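PDB 4DA2: sugar fermentation stimulation protein homolog from Pyrococcus furiosus, which probably binds DNA, joining an OB fold to a PD-(D/E)xK nuclease-like domain that holds two calcium ions. Local coordinates for residues L100-V112 and D118-V130. The protein carries 1 engineered substitution. Numbering follows the deposited sequence.
Engineered in segment 118-130: I121 (natural residue Leu). With CA (calcium ion), chain D; CA (calcium ion), chain C.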
loop_
_atom_site.group_PDB
_atom_site.type_symbol
_atom_site.label_atom_id
_atom_site.label_comp_id
_atom_site.label_asym_id
_atom_site.label_seq_id
_atom_site.Cartn_x
_atom_site.Cartn_y
_atom_site.Cartn_z
ATOM N N LEU A 100 6.549 -1.613 -17.669
ATOM C CA LEU A 100 6.614 -0.153 -17.474
ATOM C C LEU A 100 8.020 0.451 -17.739
ATOM O O LEU A 100 8.323 1.580 -17.335
ATOM C CB LEU A 100 6.074 0.232 -16.082
ATOM C CG LEU A 100 4.578 -0.098 -15.875
ATOM C CD1 LEU A 100 4.200 -0.091 -14.411
ATOM C CD2 LEU A 100 3.639 0.832 -16.685
ATOM N N GLU A 101 8.872 -0.307 -18.423
ATOM C CA GLU A 101 10.173 0.215 -18.852
ATOM C C GLU A 101 10.022 1.410 -19.764
ATOM O O GLU A 101 9.171 1.435 -20.653
ATOM C CB GLU A 101 11.026 -0.864 -19.529
ATOM C CG GLU A 101 11.682 -1.816 -18.534
ATOM C CD GLU A 101 12.256 -3.067 -19.184
ATOM O OE1 GLU A 101 12.625 -3.012 -20.384
ATOM O OE2 GLU A 101 12.322 -4.110 -18.490
ATOM N N GLY A 102 10.846 2.419 -19.527
ATOM C CA GLY A 102 10.778 3.645 -20.306
ATOM C C GLY A 102 9.569 4.501 -19.952
ATOM O O GLY A 102 9.258 5.446 -20.669
ATOM N N CYS A 103 8.886 4.160 -18.857
ATOM C CA CYS A 103 7.744 4.945 -18.372
ATOM C C CYS A 103 8.109 5.667 -17.090
ATOM O O CYS A 103 8.891 5.155 -16.279
ATOM C CB CYS A 103 6.547 4.050 -18.064
ATOM S SG CYS A 103 6.024 2.949 -19.352
ATOM N N ARG A 104 7.509 6.838 -16.882
ATOM C CA ARG A 104 7.735 7.609 -15.661
ATOM C C ARG A 104 6.463 8.315 -15.188
ATOM O O ARG A 104 5.553 8.563 -15.988
ATOM C CB ARG A 104 8.828 8.647 -15.896
ATOM C CG ARG A 104 8.487 9.648 -16.995
ATOM C CD ARG A 104 9.586 10.635 -17.258
ATOM N NE ARG A 104 9.080 11.676 -18.154
ATOM C CZ ARG A 104 8.808 12.924 -17.789
ATOM N NH1 ARG A 104 9.023 13.339 -16.540
ATOM N NH2 ARG A 104 8.329 13.766 -18.689
ATOM N N ILE A 105 6.409 8.654 -13.895
ATOM C CA ILE A 105 5.241 9.401 -13.353
ATOM C C ILE A 105 5.315 10.842 -13.868
ATOM O O ILE A 105 6.373 11.478 -13.799
ATOM C CB ILE A 105 5.195 9.340 -11.790
ATOM C CG1 ILE A 105 5.001 7.879 -11.341
ATOM C CG2 ILE A 105 4.075 10.239 -11.228
ATOM C CD1 ILE A 105 5.498 7.562 -9.910
ATOM N N ILE A 106 4.206 11.334 -14.414
ATOM C CA ILE A 106 4.106 12.726 -14.849
ATOM C C ILE A 106 3.091 13.520 -14.026
ATOM O O ILE A 106 3.154 14.755 -13.979
ATOM C CB ILE A 106 3.811 12.855 -16.374
ATOM C CG1 ILE A 106 2.460 12.214 -16.748
ATOM C CG2 ILE A 106 4.952 12.253 -17.189
ATOM C CD1 ILE A 106 1.926 12.617 -18.125
ATOM N N LYS A 107 2.154 12.827 -13.371
ATOM C CA LYS A 107 1.189 13.506 -12.494
ATOM C C LYS A 107 0.888 12.620 -11.313
ATOM O O LYS A 107 0.728 11.410 -11.476
ATOM C CB LYS A 107 -0.142 13.785 -13.190
ATOM C CG LYS A 107 -0.166 14.938 -14.180
ATOM C CD LYS A 107 -1.553 15.087 -14.812
ATOM C CE LYS A 107 -1.600 16.261 -15.788
ATOM N NZ LYS A 107 -2.878 16.292 -16.549
ATOM N N ARG A 108 0.809 13.239 -10.139
ATOM C CA ARG A 108 0.367 12.558 -8.906
ATOM C C ARG A 108 -1.031 13.052 -8.548
ATOM O O ARG A 108 -1.336 14.234 -8.680
ATOM C CB ARG A 108 1.336 12.786 -7.751
ATOM C CG ARG A 108 2.686 12.078 -7.927
ATOM C CD ARG A 108 3.765 12.657 -7.028
ATOM N NE ARG A 108 5.082 12.158 -7.439
ATOM C CZ ARG A 108 6.190 12.256 -6.711
ATOM N NH1 ARG A 108 6.164 12.833 -5.515
ATOM N NH2 ARG A 108 7.332 11.771 -7.179
ATOM N N GLU A 109 -1.877 12.135 -8.108
ATOM C CA GLU A 109 -3.294 12.433 -7.782
ATOM C C GLU A 109 -4.130 13.199 -8.819
ATOM O O GLU A 109 -4.888 14.104 -8.436
ATOM C CB GLU A 109 -3.394 13.151 -6.422
ATOM C CG GLU A 109 -2.686 12.431 -5.299
ATOM C CD GLU A 109 -3.369 11.133 -4.928
ATOM O OE1 GLU A 109 -4.599 11.131 -4.733
ATOM O OE2 GLU A 109 -2.679 10.102 -4.815
ATOM N N PRO A 110 -4.022 12.850 -10.121
ATOM C CA PRO A 110 -4.865 13.532 -11.096
ATOM C C PRO A 110 -6.337 13.209 -10.872
ATOM O O PRO A 110 -6.686 12.098 -10.436
ATOM C CB PRO A 110 -4.419 12.922 -12.428
ATOM C CG PRO A 110 -3.864 11.596 -12.065
ATOM C CD PRO A 110 -3.167 11.838 -10.781
ATOM N N ARG A 111 -7.194 14.184 -11.155
ATOM C CA ARG A 111 -8.620 13.950 -11.134
ATOM C C ARG A 111 -9.035 13.003 -12.264
ATOM O O ARG A 111 -8.589 13.148 -13.400
ATOM C CB ARG A 111 -9.385 15.265 -11.286
ATOM C CG ARG A 111 -9.409 16.153 -10.072
ATOM C CD ARG A 111 -10.331 17.331 -10.374
ATOM N NE ARG A 111 -10.588 18.207 -9.231
ATOM C CZ ARG A 111 -11.518 17.995 -8.303
ATOM N NH1 ARG A 111 -12.289 16.913 -8.347
ATOM N NH2 ARG A 111 -11.669 18.870 -7.317
ATOM N N VAL A 112 -9.870 12.030 -11.924
ATOM C CA VAL A 112 -10.455 11.094 -12.864
ATOM C C VAL A 112 -11.903 10.909 -12.429
ATOM O O VAL A 112 -12.171 10.402 -11.316
ATOM C CB VAL A 112 -9.768 9.694 -12.820
ATOM C CG1 VAL A 112 -10.410 8.752 -13.800
ATOM C CG2 VAL A 112 -8.268 9.794 -13.071
ATOM N N ASP A 118 -4.012 7.573 -8.083
ATOM C CA ASP A 118 -2.674 7.877 -7.593
ATOM C C ASP A 118 -1.736 8.491 -8.610
ATOM O O ASP A 118 -1.078 9.501 -8.300
ATOM C CB ASP A 118 -2.002 6.635 -7.011
ATOM C CG ASP A 118 -2.632 6.194 -5.742
ATOM O OD1 ASP A 118 -3.222 7.033 -5.018
ATOM O OD2 ASP A 118 -2.533 4.983 -5.418
ATOM N N TYR A 119 -1.644 7.876 -9.795
ATOM C CA TYR A 119 -0.642 8.299 -10.806
ATOM C C TYR A 119 -1.153 8.340 -12.228
ATOM O O TYR A 119 -1.929 7.481 -12.646
ATOM C CB TYR A 119 0.593 7.372 -10.784
ATOM C CG TYR A 119 1.193 7.134 -9.395
ATOM C CD1 TYR A 119 1.938 8.125 -8.760
ATOM C CD2 TYR A 119 1.023 5.919 -8.740
ATOM C CE1 TYR A 119 2.484 7.928 -7.495
ATOM C CE2 TYR A 119 1.574 5.693 -7.467
ATOM C CZ TYR A 119 2.313 6.699 -6.854
ATOM O OH TYR A 119 2.843 6.507 -5.591
ATOM N N LEU A 120 -0.675 9.338 -12.974
ATOM C CA LEU A 120 -0.662 9.272 -14.423
ATOM C C LEU A 120 0.787 9.064 -14.789
ATOM O O LEU A 120 1.659 9.831 -14.380
ATOM C CB LEU A 120 -1.182 10.557 -15.071
ATOM C CG LEU A 120 -1.154 10.514 -16.598
ATOM C CD1 LEU A 120 -2.030 9.378 -17.122
ATOM C CD2 LEU A 120 -1.588 11.864 -17.206
ATOM N N ILE A 121 1.009 7.993 -15.540
ATOM C CA ILE A 121 2.342 7.562 -15.960
ATOM C C ILE A 121 2.434 7.677 -17.481
ATOM O O ILE A 121 1.499 7.326 -18.201
ATOM C CB ILE A 121 2.616 6.142 -15.447
ATOM C CG1 ILE A 121 2.887 6.221 -13.946
ATOM C CG2 ILE A 121 3.837 5.476 -16.150
ATOM C CD1 ILE A 121 2.897 4.881 -13.242
ATOM N N GLU A 122 3.555 8.202 -17.954
ATOM C CA GLU A 122 3.763 8.381 -19.385
ATOM C C GLU A 122 4.785 7.402 -19.899
ATOM O O GLU A 122 5.888 7.283 -19.338
ATOM C CB GLU A 122 4.162 9.826 -19.710
ATOM C CG GLU A 122 4.302 10.082 -21.227
ATOM C CD GLU A 122 4.701 11.521 -21.569
ATOM O OE1 GLU A 122 4.728 12.386 -20.669
ATOM O OE2 GLU A 122 4.970 11.779 -22.754
ATOM N N CYS A 123 4.406 6.686 -20.957
ATOM C CA CYS A 123 5.290 5.708 -21.611
ATOM C C CYS A 123 5.593 6.160 -23.054
ATOM O O CYS A 123 5.073 7.200 -23.507
ATOM C CB CYS A 123 4.631 4.336 -21.646
ATOM S SG CYS A 123 4.226 3.689 -20.002
ATOM N N SER A 124 6.407 5.379 -23.761
ATOM C CA SER A 124 6.713 5.663 -25.166
ATOM C C SER A 124 5.476 5.736 -26.051
ATOM O O SER A 124 5.346 6.655 -26.863
ATOM C CB SER A 124 7.669 4.624 -25.739
ATOM O OG SER A 124 8.980 4.866 -25.287
ATOM N N LYS A 125 4.574 4.780 -25.897
ATOM C CA LYS A 125 3.459 4.670 -26.824
ATOM C C LYS A 125 2.147 5.260 -26.301
ATOM O O LYS A 125 1.140 5.264 -27.017
ATOM C CB LYS A 125 3.280 3.213 -27.269
ATOM C CG LYS A 125 4.460 2.681 -28.076
ATOM C CD LYS A 125 4.349 1.190 -28.329
ATOM C CE LYS A 125 5.674 0.625 -28.803
ATOM N NZ LYS A 125 5.580 -0.816 -29.167
ATOM N N GLY A 126 2.157 5.755 -25.066
ATOM C CA GLY A 126 0.949 6.329 -24.472
ATOM C C GLY A 126 1.011 6.530 -22.968
ATOM O O GLY A 126 2.071 6.418 -22.357
ATOM N N GLU A 127 -0.138 6.853 -22.378
ATOM C CA GLU A 127 -0.238 7.095 -20.944
ATOM C C GLU A 127 -1.020 5.993 -20.255
ATOM O O GLU A 127 -1.774 5.259 -20.903
ATOM C CB GLU A 127 -0.933 8.420 -20.677
ATOM C CG GLU A 127 -0.160 9.645 -21.117
ATOM C CD GLU A 127 -1.009 10.898 -20.998
ATOM O OE1 GLU A 127 -2.247 10.758 -20.858
ATOM O OE2 GLU A 127 -0.436 12.012 -21.031
ATOM N N ILE A 128 -0.806 5.856 -18.943
ATOM C CA ILE A 128 -1.544 4.893 -18.128
ATOM C C ILE A 128 -1.840 5.491 -16.751
ATOM O O ILE A 128 -0.969 6.098 -16.100
ATOM C CB ILE A 128 -0.801 3.506 -18.016
ATOM C CG1 ILE A 128 -1.640 2.483 -17.229
ATOM C CG2 ILE A 128 0.617 3.682 -17.435
ATOM C CD1 ILE A 128 -1.068 1.034 -17.206
ATOM N N PHE A 129 -3.093 5.341 -16.325
ATOM C CA PHE A 129 -3.485 5.691 -14.954
ATOM C C PHE A 129 -3.241 4.496 -14.043
ATOM O O PHE A 129 -3.661 3.369 -14.364
ATOM C CB PHE A 129 -4.962 6.080 -14.920
ATOM C CG PHE A 129 -5.243 7.402 -15.549
ATOM C CD1 PHE A 129 -5.040 8.584 -14.825
ATOM C CD2 PHE A 129 -5.646 7.477 -16.890
ATOM C CE1 PHE A 129 -5.305 9.849 -15.424
ATOM C CE2 PHE A 129 -5.897 8.726 -17.500
ATOM C CZ PHE A 129 -5.714 9.909 -16.767
ATOM N N VAL A 130 -2.560 4.734 -12.925
ATOM C CA VAL A 130 -2.240 3.661 -11.980
ATOM C C VAL A 130 -2.698 4.028 -10.567
ATOM O O VAL A 130 -2.340 5.096 -10.058
ATOM C CB VAL A 130 -0.718 3.310 -11.989
ATOM C CG1 VAL A 130 -0.432 2.188 -10.979
ATOM C CG2 VAL A 130 -0.270 2.923 -13.386
HETATM CA CA CA D . -4.508 8.599 -3.925
HETATM CA CA CA C . -3.824 4.710 -3.468
HETATM O O HOH W 1 7.768 3.244 -22.635
HETATM O O HOH W 2 -0.243 9.582 -5.592
HETATM O O HOH W 3 -5.572 3.826 -2.051
HETATM O O HOH W 4 -5.046 6.768 -2.431
HETATM O O HOH W 5 -1.604 5.392 -2.649
HETATM O O HOH W 6 -6.776 9.537 -3.083
HETATM O O HOH W 7 -6.231 7.758 -5.514
#
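An antiparallel strand pair of the PD-(D/E)xK domain runs from the calcium ligands E109 and D118, just beyond one end, to the C103-C123 disulfide just beyond the other. D118 OD1 bridges the two ions, binding the chain D calcium at 2.3 Å, and D118 OD2 also binds the chain C calcium. E109 grips the chain D ion through both carboxylate oxygens. Its chain is bent at chi2 (-69°), which turns the carboxylate back beside that of D118. E109 OE2 and D118 OD1 lie 3.1 Å apart, two acceptors held together by the metal. E131 and T132 help complete the chain C site, in keeping with the acidic metal centre of PD-(D/E)xK nucleases. The backbone ties the two ligands as well: E109 N bonds to D118 O (2.8 Å) from above the carbonyl plane. Water 2 bridges E109 OE2 and D118 O.

Strand 104-108 carries a classic beta bulge: I106 and K107 both face L120 of strand 119-122. I106 N and K107 N both donate to L120 O, and L120 N returns a bond to K107 O. On one face, I105 CD1 makes an off-centre CH-pi contact with the Y119 ring, 4.2 Å from its centroid. I105 CG1 meets CG1 of I121, an engineered residue, at 3.7 Å. An alanine at I105 would lose both contacts and is likely to leave a gap between Y119 and I121. The Y119 hydroxyl is hydrogen-bonded to E89 of helix 81-93.

On the other face, L120 CD2 touches I106 CD1 at 3.7 Å. P110 CG comes to the edge of the F129 ring, and V112 CG2 also packs against F129 CE1. R104 and E122 pair through two backbone bonds, while their charged ends stay beyond salt-bridge range. Just past this pair, the C103-C123 disulfide (SG to SG 2.1 Å, chi3 109°) covalently links the two segments, with C103 CB against I121 CG2.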